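Local coordinates for succinate-semialdehyde dehydrogenase (Streptococcus pyogenes MGAS1882, PDB 4OGD), which probably oxidises succinic semialdehyde to succinate with NADP+ as cofactor, as an aldehyde dehydrogenase of the ALDH superfamily, at residues T226-G231 and S432-E437; A127-N132 and M152-A157; L315-L320 and Q359-P364. All coordinates share one frame; numbering follows the deposited sequence.

Interaction 1: T226-G231 and S432-E437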
ATOM      1  N   THR A 226      -2.835  -2.025  -3.845  1.00 10.20           N
ATOM      2  CA  THR A 226      -3.751  -2.940  -3.175  1.00  7.84           C
ATOM      3  C   THR A 226      -3.775  -2.746  -1.671  1.00  7.74           C
ATOM      4  O   THR A 226      -2.824  -2.227  -1.080  1.00  8.91           O
ATOM      5  CB  THR A 226      -3.364  -4.407  -3.395  1.00  7.45           C
ATOM      6  OG1 THR A 226      -1.979  -4.585  -3.060  1.00 11.28           O
ATOM      7  CG2 THR A 226      -3.595  -4.816  -4.839  1.00  8.35           C
ATOM      8  N   THR A 227      -4.880  -3.172  -1.065  1.00  5.33           N
ATOM      9  CA  THR A 227      -4.893  -3.525   0.351  1.00  6.49           C
ATOM     10  C   THR A 227      -5.396  -4.960   0.422  1.00  6.14           C
ATOM     11  O   THR A 227      -6.228  -5.373  -0.398  1.00  6.80           O
ATOM     12  CB  THR A 227      -5.824  -2.631   1.174  1.00  6.81           C
ATOM     13  OG1 THR A 227      -7.150  -2.688   0.625  1.00  7.83           O
ATOM     14  CG2 THR A 227      -5.319  -1.196   1.176  1.00  9.44           C
ATOM     15  N   LEU A 228      -4.888  -5.721   1.386  1.00  6.36           N
ATOM     16  CA  LEU A 228      -5.285  -7.117   1.557  1.00  6.17           C
ATOM     17  C   LEU A 228      -5.687  -7.386   2.997  1.00  6.90           C
ATOM     18  O   LEU A 228      -4.899  -7.184   3.923  1.00  7.35           O
ATOM     19  CB  LEU A 228      -4.136  -8.065   1.194  1.00  6.10           C
ATOM     20  CG  LEU A 228      -3.641  -8.081  -0.250  1.00  6.36           C
ATOM     21  CD1 LEU A 228      -2.538  -9.113  -0.400  1.00  8.04           C
ATOM     22  CD2 LEU A 228      -4.785  -8.361  -1.221  1.00  6.76           C
ATOM     23  N   GLU A 229      -6.910  -7.878   3.169  1.00  6.27           N
ATOM     24  CA  GLU A 229      -7.429  -8.277   4.470  1.00  6.96           C
ATOM     25  C   GLU A 229      -7.680  -9.770   4.405  1.00  6.97           C
ATOM     26  O   GLU A 229      -8.657 -10.224   3.799  1.00  6.37           O
ATOM     27  CB  GLU A 229      -8.728  -7.523   4.773  1.00  7.02           C
ATOM     28  CG  GLU A 229      -8.557  -6.016   4.939  1.00  8.02           C
ATOM     29  CD  GLU A 229      -8.183  -5.599   6.351  1.00  8.63           C
ATOM     30  OE1 GLU A 229      -8.103  -6.471   7.254  1.00  7.84           O
ATOM     31  OE2 GLU A 229      -7.959  -4.376   6.560  1.00  7.85           O
ATOM     32  N   LEU A 230      -6.772 -10.544   4.993  1.00  7.17           N
ATOM     33  CA  LEU A 230      -6.794 -11.990   4.799  1.00  6.03           C
ATOM     34  C   LEU A 230      -7.135 -12.751   6.079  1.00  7.44           C
ATOM     35  O   LEU A 230      -7.743 -12.201   7.004  1.00  9.44           O
ATOM     36  CB  LEU A 230      -5.462 -12.455   4.206  1.00  6.07           C
ATOM     37  CG  LEU A 230      -5.008 -11.635   2.988  1.00  7.21           C
ATOM     38  CD1 LEU A 230      -3.644 -12.131   2.498  1.00  6.07           C
ATOM     39  CD2 LEU A 230      -6.052 -11.696   1.854  1.00  8.70           C
ATOM     40  N   GLY A 231      -6.759 -14.021   6.122  1.00  8.69           N
ATOM     41  CA  GLY A 231      -7.145 -14.867   7.232  1.00  7.40           C
ATOM     42  C   GLY A 231      -6.276 -14.630   8.445  1.00  8.62           C
ATOM     43  O   GLY A 231      -5.345 -13.818   8.417  1.00  9.45           O
ATOM     44  N   SER A 432      -1.645 -12.379   6.911  1.00  6.43           N
ATOM     45  CA  SER A 432      -2.959 -11.799   7.173  1.00  6.60           C
ATOM     46  C   SER A 432      -3.180 -10.547   6.332  1.00  6.75           C
ATOM     47  O   SER A 432      -4.276  -9.982   6.339  1.00  6.21           O
ATOM     48  CB  SER A 432      -3.130 -11.470   8.662  1.00  6.22           C
ATOM     49  OG  SER A 432      -3.145 -12.656   9.427  1.00  6.83           O
ATOM     50  N   GLY A 433      -2.137 -10.110   5.628  1.00  6.50           N
ATOM     51  CA  GLY A 433      -2.269  -9.010   4.682  1.00  7.71           C
ATOM     52  C   GLY A 433      -1.527  -7.742   5.056  1.00  6.19           C
ATOM     53  O   GLY A 433      -0.517  -7.772   5.775  1.00  6.41           O
ATOM     54  N   TYR A 434      -2.010  -6.621   4.525  1.00  6.45           N
ATOM     55  CA  TYR A 434      -1.422  -5.309   4.791  1.00  6.59           C
ATOM     56  C   TYR A 434      -2.446  -4.229   4.477  1.00  6.68           C
ATOM     57  O   TYR A 434      -3.425  -4.473   3.755  1.00  5.92           O
ATOM     58  CB  TYR A 434      -0.140  -5.075   3.969  1.00  6.29           C
ATOM     59  CG  TYR A 434      -0.276  -5.428   2.506  1.00  7.38           C
ATOM     60  CD1 TYR A 434      -0.897  -4.557   1.617  1.00  7.15           C
ATOM     61  CD2 TYR A 434       0.196  -6.643   2.025  1.00  7.67           C
ATOM     62  CE1 TYR A 434      -1.049  -4.881   0.282  1.00  7.09           C
ATOM     63  CE2 TYR A 434       0.064  -6.974   0.697  1.00  6.72           C
ATOM     64  CZ  TYR A 434      -0.559  -6.091  -0.168  1.00  6.99           C
ATOM     65  OH  TYR A 434      -0.700  -6.420  -1.497  1.00 11.25           O
ATOM     66  N   GLY A 435      -2.219  -3.035   5.018  1.00  8.02           N
ATOM     67  CA  GLY A 435      -3.206  -1.973   4.923  1.00  7.69           C
ATOM     68  C   GLY A 435      -4.192  -2.084   6.073  1.00  6.63           C
ATOM     69  O   GLY A 435      -4.217  -3.078   6.810  1.00  6.91           O
ATOM     70  N   ARG A 436      -5.023  -1.059   6.238  1.00  7.44           N
ATOM     71  CA  ARG A 436      -5.992  -1.037   7.323  1.00  6.93           C
ATOM     72  C   ARG A 436      -7.326  -0.567   6.778  1.00  8.47           C
ATOM     73  O   ARG A 436      -7.373   0.263   5.866  1.00  7.35           O
ATOM     74  CB  ARG A 436      -5.532  -0.103   8.453  1.00  6.85           C
ATOM     75  CG  ARG A 436      -4.248  -0.536   9.156  1.00  6.39           C
ATOM     76  CD  ARG A 436      -4.525  -1.764  10.021  1.00  7.12           C
ATOM     77  NE  ARG A 436      -3.376  -2.269  10.783  1.00  7.20           N
ATOM     78  CZ  ARG A 436      -2.503  -3.174  10.346  1.00  7.04           C
ATOM     79  NH1 ARG A 436      -2.582  -3.664   9.112  1.00  6.86           N
ATOM     80  NH2 ARG A 436      -1.536  -3.596  11.151  1.00  7.04           N
ATOM     81  N   GLU A 437      -8.404  -1.118   7.322  1.00  6.93           N
ATOM     82  CA  GLU A 437      -9.753  -0.655   7.008  1.00  6.80           C
ATOM     83  C   GLU A 437     -10.427  -0.122   8.267  1.00  8.17           C
ATOM     84  O   GLU A 437     -10.040  -0.480   9.379  1.00  8.54           O
ATOM     85  CB  GLU A 437     -10.572  -1.768   6.332  1.00  7.70           C
ATOM     86  CG  GLU A 437     -10.075  -2.041   4.909  1.00  8.38           C
ATOM     87  CD  GLU A 437     -10.809  -3.149   4.175  1.00  7.93           C
ATOM     88  OE1 GLU A 437     -11.797  -3.719   4.705  1.00  9.20           O
ATOM     89  OE2 GLU A 437     -10.394  -3.445   3.033  1.00  8.00           O
TER
HETATM   90  O   HOH W   1      -8.387  -4.872   1.807  1.00  7.00           O
HETATM   91  O   HOH W   2      -9.206  -1.207   1.744  1.00  7.95           O
HETATM   92  O   HOH W   3      -4.713  -5.919   6.572  1.00  9.15           O
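Y434 and L228 form a hydrogen-bonded antiparallel pair and raise their side chains on the same face of the sheet, side by side and pointing the same way. From CB the tyrosine turns with CG between its own backbone N and carbonyl carbon (chi1 47°), which lays the ring along the neighbouring strand. L228 CB stands over one ring face, offset toward the rim. T226 O lies near the ring plane, 3.5 Å from Y434 CE1. Toward the tip, L228 CD1 lies above the plane on the side of the ring where L228 CB stands, 3.5 Å from Y434 CE2. At the tip, Y434 OH and T226 OG1 share a hydrogen bond of 2.7 Å, so the ring is braced by apolar packing and anchored at its hydroxyl.

The backbone beneath illustrates how a short antiparallel strand can be added at the margin of a mostly parallel sheet. L228 N bonds to Y434 O, and Y434 N to L228 O; G433, lacking a side chain, brings its CA to 3.3 Å from that same L228 O. Farther on, L230 N reaches S432 O, and S432 OG donates to G231 O at 2.7 Å. On the far side of the strand, E229 of the E-L-G-G family signature slides past E437 in the reverse direction, and two waters each link T227 OG1 to E437 OE2. E437 OE1 forms a salt bridge with R140, and R436 NE bonds to E449 O of the second subunit.

Strand 225-229 thus runs between strand 200-206 and strand 433-434. Helix 209-221 packs on the face bearing L228 and Y434, through A216, while L223 and K225 of the second subunit reach the same group.

Interaction 2: A127-N132 and M152-A157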
ATOM      1  N   ALA A 127     -13.356  -3.818  -5.621  1.00  5.83           N
ATOM      2  CA  ALA A 127     -13.421  -4.483  -4.329  1.00  5.91           C
ATOM      3  C   ALA A 127     -13.719  -5.955  -4.555  1.00  7.89           C
ATOM      4  O   ALA A 127     -14.655  -6.305  -5.280  1.00  8.29           O
ATOM      5  CB  ALA A 127     -14.498  -3.841  -3.448  1.00  5.90           C
ATOM      6  N   VAL A 128     -12.897  -6.818  -3.965  1.00  8.10           N
ATOM      7  CA  VAL A 128     -13.126  -8.257  -4.028  1.00  8.32           C
ATOM      8  C   VAL A 128     -13.425  -8.693  -2.601  1.00  8.04           C
ATOM      9  O   VAL A 128     -12.569  -8.575  -1.731  1.00  7.49           O
ATOM     10  CB  VAL A 128     -11.897  -9.006  -4.575  1.00 11.02           C
ATOM     11  CG1 VAL A 128     -12.190 -10.498  -4.670  1.00  7.89           C
ATOM     12  CG2 VAL A 128     -11.501  -8.452  -5.936  1.00  9.63           C
ATOM     13  N   GLU A 129     -14.654  -9.154  -2.359  1.00  6.63           N
ATOM     14  CA  GLU A 129     -15.142  -9.396  -1.001  1.00  7.92           C
ATOM     15  C   GLU A 129     -15.649 -10.825  -0.815  1.00  7.41           C
ATOM     16  O   GLU A 129     -16.036 -11.484  -1.786  1.00  9.14           O
ATOM     17  CB  GLU A 129     -16.224  -8.359  -0.640  1.00  5.99           C
ATOM     18  CG  GLU A 129     -15.762  -6.900  -0.802  1.00  9.14           C
ATOM     19  CD  GLU A 129     -14.531  -6.550   0.029  1.00  8.04           C
ATOM     20  OE1 GLU A 129     -14.286  -7.217   1.057  1.00  6.68           O
ATOM     21  OE2 GLU A 129     -13.801  -5.591  -0.346  1.00  9.20           O
ATOM     22  N   PRO A 130     -15.622 -11.320   0.432  1.00  6.60           N
ATOM     23  CA  PRO A 130     -15.876 -12.735   0.704  1.00  7.57           C
ATOM     24  C   PRO A 130     -17.227 -13.000   1.363  1.00 10.03           C
ATOM     25  O   PRO A 130     -17.917 -12.073   1.799  1.00  9.36           O
ATOM     26  CB  PRO A 130     -14.751 -13.070   1.680  1.00  9.08           C
ATOM     27  CG  PRO A 130     -14.670 -11.835   2.528  1.00  8.74           C
ATOM     28  CD  PRO A 130     -15.011 -10.661   1.603  1.00  8.12           C
ATOM     29  N   TRP A 131     -17.591 -14.276   1.453  1.00  8.49           N
ATOM     30  CA  TRP A 131     -18.915 -14.672   1.942  1.00  8.53           C
ATOM     31  C   TRP A 131     -19.128 -14.609   3.452  1.00  8.56           C
ATOM     32  O   TRP A 131     -20.274 -14.659   3.915  1.00  8.01           O
ATOM     33  CB  TRP A 131     -19.255 -16.087   1.452  1.00  9.13           C
ATOM     34  CG  TRP A 131     -18.170 -17.076   1.758  1.00  9.12           C
ATOM     35  CD1 TRP A 131     -17.204 -17.516   0.905  1.00  9.66           C
ATOM     36  CD2 TRP A 131     -17.928 -17.729   3.014  1.00  9.39           C
ATOM     37  NE1 TRP A 131     -16.373 -18.406   1.548  1.00  9.92           N
ATOM     38  CE2 TRP A 131     -16.799 -18.556   2.842  1.00  7.89           C
ATOM     39  CE3 TRP A 131     -18.559 -17.701   4.264  1.00  9.25           C
ATOM     40  CZ2 TRP A 131     -16.288 -19.340   3.876  1.00  8.39           C
ATOM     41  CZ3 TRP A 131     -18.047 -18.471   5.288  1.00  8.68           C
ATOM     42  CH2 TRP A 131     -16.921 -19.281   5.091  1.00  8.92           C
ATOM     43  N   ASN A 132     -18.066 -14.524   4.249  1.00  8.03           N
ATOM     44  CA  ASN A 132     -18.290 -14.689   5.688  1.00  7.61           C
ATOM     45  C   ASN A 132     -18.992 -13.518   6.385  1.00  7.82           C
ATOM     46  O   ASN A 132     -19.725 -13.721   7.354  1.00  7.45           O
ATOM     47  CB  ASN A 132     -17.034 -15.177   6.436  1.00  8.42           C
ATOM     48  CG  ASN A 132     -15.913 -14.169   6.430  1.00 12.08           C
ATOM     49  OD1 ASN A 132     -15.852 -13.286   5.573  1.00 12.29           O
ATOM     50  ND2 ASN A 132     -15.013 -14.291   7.407  1.00 12.61           N
ATOM     51  N   MET A 152     -17.014   2.440  -7.256  1.00  6.75           N
ATOM     52  CA  MET A 152     -16.552   1.099  -6.926  1.00  6.22           C
ATOM     53  C   MET A 152     -17.217   0.053  -7.819  1.00  6.61           C
ATOM     54  O   MET A 152     -18.395   0.179  -8.194  1.00  8.38           O
ATOM     55  CB  MET A 152     -16.850   0.821  -5.448  1.00  7.81           C
ATOM     56  CG  MET A 152     -16.533  -0.582  -4.956  1.00  7.84           C
ATOM     57  SD  MET A 152     -16.495  -0.627  -3.144  1.00 10.72           S
ATOM     58  CE  MET A 152     -14.966   0.258  -2.864  1.00  9.41           C
ATOM     59  N   VAL A 153     -16.454  -0.966  -8.187  1.00  5.44           N
ATOM     60  CA  VAL A 153     -17.033  -2.160  -8.798  1.00  6.57           C
ATOM     61  C   VAL A 153     -16.701  -3.324  -7.879  1.00  8.42           C
ATOM     62  O   VAL A 153     -15.605  -3.383  -7.296  1.00  6.83           O
ATOM     63  CB  VAL A 153     -16.550  -2.392 -10.254  1.00  6.55           C
ATOM     64  CG1 VAL A 153     -17.028  -1.252 -11.150  1.00  7.46           C
ATOM     65  CG2 VAL A 153     -15.030  -2.509 -10.322  1.00  8.91           C
ATOM     66  N   LEU A 154     -17.670  -4.225  -7.721  1.00  7.62           N
ATOM     67  CA  LEU A 154     -17.608  -5.272  -6.703  1.00  7.02           C
ATOM     68  C   LEU A 154     -17.624  -6.668  -7.296  1.00  9.13           C
ATOM     69  O   LEU A 154     -18.540  -7.027  -8.043  1.00  8.87           O
ATOM     70  CB  LEU A 154     -18.804  -5.133  -5.764  1.00  8.32           C
ATOM     71  CG  LEU A 154     -19.048  -6.298  -4.801  1.00  7.06           C
ATOM     72  CD1 LEU A 154     -17.916  -6.377  -3.775  1.00  8.19           C
ATOM     73  CD2 LEU A 154     -20.395  -6.136  -4.106  1.00  9.39           C
ATOM     74  N   LYS A 155     -16.609  -7.457  -6.970  1.00  7.61           N
ATOM     75  CA  LYS A 155     -16.652  -8.880  -7.253  1.00  8.77           C
ATOM     76  C   LYS A 155     -16.820  -9.600  -5.922  1.00  9.72           C
ATOM     77  O   LYS A 155     -15.916  -9.599  -5.086  1.00  8.72           O
ATOM     78  CB  LYS A 155     -15.374  -9.319  -7.971  1.00 10.34           C
ATOM     79  CG  LYS A 155     -15.519 -10.631  -8.728  1.00 20.85           C
ATOM     80  CD  LYS A 155     -15.073 -11.788  -7.882  1.00 21.21           C
ATOM     81  CE  LYS A 155     -15.436 -13.120  -8.538  1.00 18.73           C
ATOM     82  NZ  LYS A 155     -16.283 -13.936  -7.618  1.00 16.44           N
ATOM     83  N   HIS A 156     -17.996 -10.187  -5.717  1.00  7.24           N
ATOM     84  CA  HIS A 156     -18.313 -10.861  -4.468  1.00  8.75           C
ATOM     85  C   HIS A 156     -18.162 -12.370  -4.605  1.00 10.00           C
ATOM     86  O   HIS A 156     -17.951 -12.880  -5.700  1.00 11.30           O
ATOM     87  CB  HIS A 156     -19.745 -10.503  -4.032  1.00  8.22           C
ATOM     88  CG  HIS A 156     -19.895 -10.310  -2.553  1.00 10.83           C
ATOM     89  ND1 HIS A 156     -19.267 -11.114  -1.627  1.00 12.44           N
ATOM     90  CD2 HIS A 156     -20.588  -9.389  -1.841  1.00 10.47           C
ATOM     91  CE1 HIS A 156     -19.564 -10.696  -0.409  1.00 13.22           C
ATOM     92  NE2 HIS A 156     -20.369  -9.653  -0.510  1.00 11.49           N
ATOM     93  N   ALA A 157     -18.265 -13.076  -3.483  1.00  9.17           N
ATOM     94  CA  ALA A 157     -18.169 -14.537  -3.461  1.00 10.45           C
ATOM     95  C   ALA A 157     -19.260 -15.171  -4.305  1.00 10.97           C
ATOM     96  O   ALA A 157     -20.381 -14.662  -4.371  1.00  9.45           O
ATOM     97  CB  ALA A 157     -18.256 -15.049  -2.034  1.00 10.61           C
TER
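E129 lays its CB over one face of the H156 ring, a CH-pi contact of 4.2 Å from CB to the ring centroid and 15° off the normal. The glutamate chain then bends at chi2 and crosses the L154 side chain at about a right angle, E129 CG lying 3.7 Å from L154 CD1. The imidazole is fixed at its rim too: A157 N donates to H156 ND1 at 2.9 Å, nearly in the ring plane, and H156 NE2 bonds to P134 O, consistent with a proton on NE2. P130 O sits at the same rim, 3.1 Å from H156 CE1. Next to it, A157 CB meets W131 at the edge of the indole and 3.8 Å from W131 CB; the W131 amide N, buried here, has no partner.

These side chains follow directly on two parallel strands, the recurring element of a Rossmann-type sheet. A127 N bonds to V153 O, K155 N to A127 O, and E129 N to K155 O. A127 and L154 point to one face, where A127 CB touches M152 SD at 3.8 Å; V128 and K155 point to the other, and K155 curls back so that NZ donates to H156 O.

The two strands belong to a beta-alpha-beta crossover: strand 124-128, helix 136-148, strand 152-155. The helix packs on the face carrying E129, M152 and H156 through V141, N145 and I138, while strand 200-206 flanks strand 124-128 and strand 181-183 flanks strand 152-155.

Interaction 3: L315-L320 and Q359-P364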
ATOM      1  N   LEU A 315     -13.617 -30.735   7.956  1.00 14.26           N
ATOM      2  CA  LEU A 315     -13.541 -32.121   8.416  1.00 16.21           C
ATOM      3  C   LEU A 315     -12.192 -32.735   8.059  1.00 14.32           C
ATOM      4  O   LEU A 315     -11.600 -33.454   8.870  1.00 15.08           O
ATOM      5  CB  LEU A 315     -14.680 -32.960   7.839  1.00 14.26           C
ATOM      6  CG  LEU A 315     -16.080 -32.618   8.351  1.00 14.45           C
ATOM      7  CD1 LEU A 315     -17.135 -33.433   7.608  1.00 12.13           C
ATOM      8  CD2 LEU A 315     -16.198 -32.816   9.847  1.00 14.26           C
ATOM      9  N   ASP A 316     -11.701 -32.437   6.858  1.00 13.11           N
ATOM     10  CA  ASP A 316     -10.387 -32.925   6.438  1.00 13.16           C
ATOM     11  C   ASP A 316      -9.263 -32.366   7.310  1.00 14.73           C
ATOM     12  O   ASP A 316      -8.284 -33.061   7.578  1.00 14.89           O
ATOM     13  CB  ASP A 316     -10.107 -32.596   4.969  1.00 16.27           C
ATOM     14  CG  ASP A 316     -10.945 -33.421   4.014  1.00 19.24           C
ATOM     15  OD1 ASP A 316     -11.557 -34.412   4.457  1.00 22.44           O
ATOM     16  OD2 ASP A 316     -10.983 -33.078   2.816  1.00 22.46           O
ATOM     17  N   GLN A 317      -9.394 -31.115   7.753  1.00 13.57           N
ATOM     18  CA  GLN A 317      -8.365 -30.536   8.614  1.00 14.78           C
ATOM     19  C   GLN A 317      -8.328 -31.179   9.990  1.00 14.77           C
ATOM     20  O   GLN A 317      -7.247 -31.385  10.554  1.00 15.37           O
ATOM     21  CB  GLN A 317      -8.548 -29.028   8.758  1.00 12.38           C
ATOM     22  CG  GLN A 317      -8.104 -28.248   7.543  1.00 14.10           C
ATOM     23  CD  GLN A 317      -8.331 -26.761   7.716  1.00 12.93           C
ATOM     24  OE1 GLN A 317      -9.451 -26.323   7.983  1.00 13.66           O
ATOM     25  NE2 GLN A 317      -7.268 -25.979   7.584  1.00 14.66           N
ATOM     26  N   ILE A 318      -9.503 -31.473  10.539  1.00 12.91           N
ATOM     27  CA  ILE A 318      -9.585 -32.183  11.811  1.00 12.55           C
ATOM     28  C   ILE A 318      -8.928 -33.548  11.663  1.00 14.86           C
ATOM     29  O   ILE A 318      -8.118 -33.954  12.494  1.00 15.07           O
ATOM     30  CB  ILE A 318     -11.046 -32.373  12.261  1.00 13.26           C
ATOM     31  CG1 ILE A 318     -11.671 -31.019  12.604  1.00 12.19           C
ATOM     32  CG2 ILE A 318     -11.123 -33.301  13.470  1.00 16.33           C
ATOM     33  CD1 ILE A 318     -13.188 -31.045  12.721  1.00 12.19           C
ATOM     34  N   LYS A 319      -9.274 -34.243  10.587  1.00 14.76           N
ATOM     35  CA  LYS A 319      -8.706 -35.566  10.321  1.00 18.17           C
ATOM     36  C   LYS A 319      -7.190 -35.504  10.155  1.00 18.09           C
ATOM     37  O   LYS A 319      -6.463 -36.344  10.696  1.00 18.11           O
ATOM     38  CB  LYS A 319      -9.346 -36.193   9.083  1.00 16.92           C
ATOM     39  CG  LYS A 319      -8.740 -37.550   8.724  1.00 21.75           C
ATOM     40  CD  LYS A 319      -9.652 -38.357   7.820  1.00 25.59           C
ATOM     41  CE  LYS A 319      -9.209 -39.813   7.769  1.00 26.54           C
ATOM     42  NZ  LYS A 319      -7.777 -39.929   7.382  1.00 31.51           N
ATOM     43  N   LEU A 320      -6.722 -34.508   9.408  1.00 15.50           N
ATOM     44  CA  LEU A 320      -5.289 -34.282   9.223  1.00 16.50           C
ATOM     45  C   LEU A 320      -4.601 -34.086  10.568  1.00 17.11           C
ATOM     46  O   LEU A 320      -3.519 -34.625  10.804  1.00 17.12           O
ATOM     47  CB  LEU A 320      -5.050 -33.064   8.325  1.00 17.05           C
ATOM     48  CG  LEU A 320      -3.588 -32.803   7.944  1.00 18.84           C
ATOM     49  CD1 LEU A 320      -3.051 -33.949   7.092  1.00 17.74           C
ATOM     50  CD2 LEU A 320      -3.425 -31.473   7.222  1.00 18.48           C
ATOM     51  N   GLN A 359      -1.906 -24.071  10.497  1.00  9.77           N
ATOM     52  CA  GLN A 359      -2.990 -23.831   9.534  1.00  9.84           C
ATOM     53  C   GLN A 359      -4.210 -23.197  10.169  1.00 10.61           C
ATOM     54  O   GLN A 359      -4.593 -23.561  11.278  1.00 13.67           O
ATOM     55  CB  GLN A 359      -3.438 -25.143   8.885  1.00 14.00           C
ATOM     56  CG  GLN A 359      -2.458 -25.729   7.900  1.00 14.92           C
ATOM     57  CD  GLN A 359      -3.062 -26.854   7.079  1.00 18.28           C
ATOM     58  OE1 GLN A 359      -4.287 -26.941   6.906  1.00 18.37           O
ATOM     59  NE2 GLN A 359      -2.205 -27.728   6.567  1.00 19.16           N
ATOM     60  N   GLU A 360      -4.840 -22.270   9.452  1.00 11.01           N
ATOM     61  CA  GLU A 360      -6.115 -21.701   9.885  1.00 10.88           C
ATOM     62  C   GLU A 360      -7.254 -22.668   9.587  1.00  9.77           C
ATOM     63  O   GLU A 360      -7.413 -23.108   8.445  1.00 10.16           O
ATOM     64  CB  GLU A 360      -6.370 -20.378   9.153  1.00  9.98           C
ATOM     65  CG  GLU A 360      -7.755 -19.796   9.390  1.00 10.23           C
ATOM     66  CD  GLU A 360      -7.989 -18.517   8.611  1.00 12.05           C
ATOM     67  OE1 GLU A 360      -7.512 -18.430   7.461  1.00 12.81           O
ATOM     68  OE2 GLU A 360      -8.641 -17.598   9.154  1.00  9.68           O
ATOM     69  N   ILE A 361      -8.041 -23.003  10.611  1.00  9.88           N
ATOM     70  CA  ILE A 361      -9.247 -23.808  10.430  1.00 10.02           C
ATOM     71  C   ILE A 361     -10.476 -22.900  10.475  1.00  9.53           C
ATOM     72  O   ILE A 361     -10.795 -22.315  11.520  1.00  9.52           O
ATOM     73  CB  ILE A 361      -9.383 -24.892  11.514  1.00  9.22           C
ATOM     74  CG1 ILE A 361      -8.168 -25.823  11.516  1.00 11.62           C
ATOM     75  CG2 ILE A 361     -10.642 -25.720  11.265  1.00  9.98           C
ATOM     76  CD1 ILE A 361      -8.238 -26.901  12.592  1.00 11.77           C
ATOM     77  N   PHE A 362     -11.152 -22.782   9.338  1.00  8.59           N
ATOM     78  CA  PHE A 362     -12.283 -21.861   9.197  1.00  8.32           C
ATOM     79  C   PHE A 362     -13.588 -22.568   9.563  1.00 10.24           C
ATOM     80  O   PHE A 362     -14.500 -22.712   8.738  1.00 11.30           O
ATOM     81  CB  PHE A 362     -12.328 -21.315   7.762  1.00  9.25           C
ATOM     82  CG  PHE A 362     -12.550 -19.824   7.670  1.00  9.98           C
ATOM     83  CD1 PHE A 362     -13.659 -19.312   7.010  1.00 10.00           C
ATOM     84  CD2 PHE A 362     -11.636 -18.936   8.226  1.00  9.68           C
ATOM     85  CE1 PHE A 362     -13.861 -17.925   6.903  1.00 13.80           C
ATOM     86  CE2 PHE A 362     -11.821 -17.560   8.132  1.00 11.00           C
ATOM     87  CZ  PHE A 362     -12.941 -17.052   7.472  1.00 13.06           C
ATOM     88  N   GLY A 363     -13.663 -23.005  10.813  1.00 10.11           N
ATOM     89  CA  GLY A 363     -14.830 -23.704  11.325  1.00 10.24           C
ATOM     90  C   GLY A 363     -14.764 -23.786  12.833  1.00 10.27           C
ATOM     91  O   GLY A 363     -13.879 -23.199  13.452  1.00  9.51           O
ATOM     92  N   PRO A 364     -15.704 -24.524  13.443  1.00  9.60           N
ATOM     93  CA  PRO A 364     -15.878 -24.510  14.898  1.00  9.70           C
ATOM     94  C   PRO A 364     -14.926 -25.456  15.607  1.00 14.03           C
ATOM     95  O   PRO A 364     -15.374 -26.365  16.305  1.00 12.35           O
ATOM     96  CB  PRO A 364     -17.314 -25.005  15.071  1.00 11.72           C
ATOM     97  CG  PRO A 364     -17.540 -25.893  13.886  1.00 10.33           C
ATOM     98  CD  PRO A 364     -16.772 -25.272  12.755  1.00 12.46           C
TER
HETATM   99  O   HOH W   4     -10.563 -24.192   6.967  1.00 13.11           O
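Q317 sends its CG off beside its own backbone N (chi1 -76°) and then runs extended (chi2 179°), so that its amide reaches from helix 308-323 across to Q359, E360 and I361. The receiving loop carries the E-I-F-G-P sequence familiar in aldehyde dehydrogenases and folds into an inverse gamma turn centred on F362, with a weak bond from G363 N to I361 O. It is a compact example of one side-chain amide gripping a loop from a helix.

Both N-H groups of Q317 NE2 are used. One points almost straight from Q317 NE2 at Q359 OE1, 3.2 Å away, each partner lying in the amide plane of the other although the two planes are turned 33° apart. The second runs from Q317 NE2 to E360 O at 3.0 Å, approaching from above that carbonyl's plane. The Q317 and I361 side chains pass in opposite directions, Q317 OE1 coming to 3.5 Å from I361 CG2. The L320 side chain crosses that of Q359 at about a right angle, with L320 CD2 nearest Q359 NE2 at 4.0 Å. The oxygen end is held through water 4, which donates to Q317 OE1 and accepts from F362 N at 2.8 Å.

Interactions 1 and 2 belong to one six-stranded sheet, their centres about 14 Å apart and strand 200-206 lying between them. Interaction 3 is about 23 Å from the first and 24 Å from the second, centre to centre, beside the seven-stranded sheet that strand 365-371 enters. Along the chain, interaction 2 closes first; interaction 1 then opens and encloses interaction 3 within its loop of 200 residues. The loop ends nevertheless converge: W131 and N132 pack on F362, and G231 touches E360. Segments following the strands of one sheet thus meet the loop of the other, consistent with the cleft between cofactor-binding and catalytic domains in aldehyde dehydrogenases.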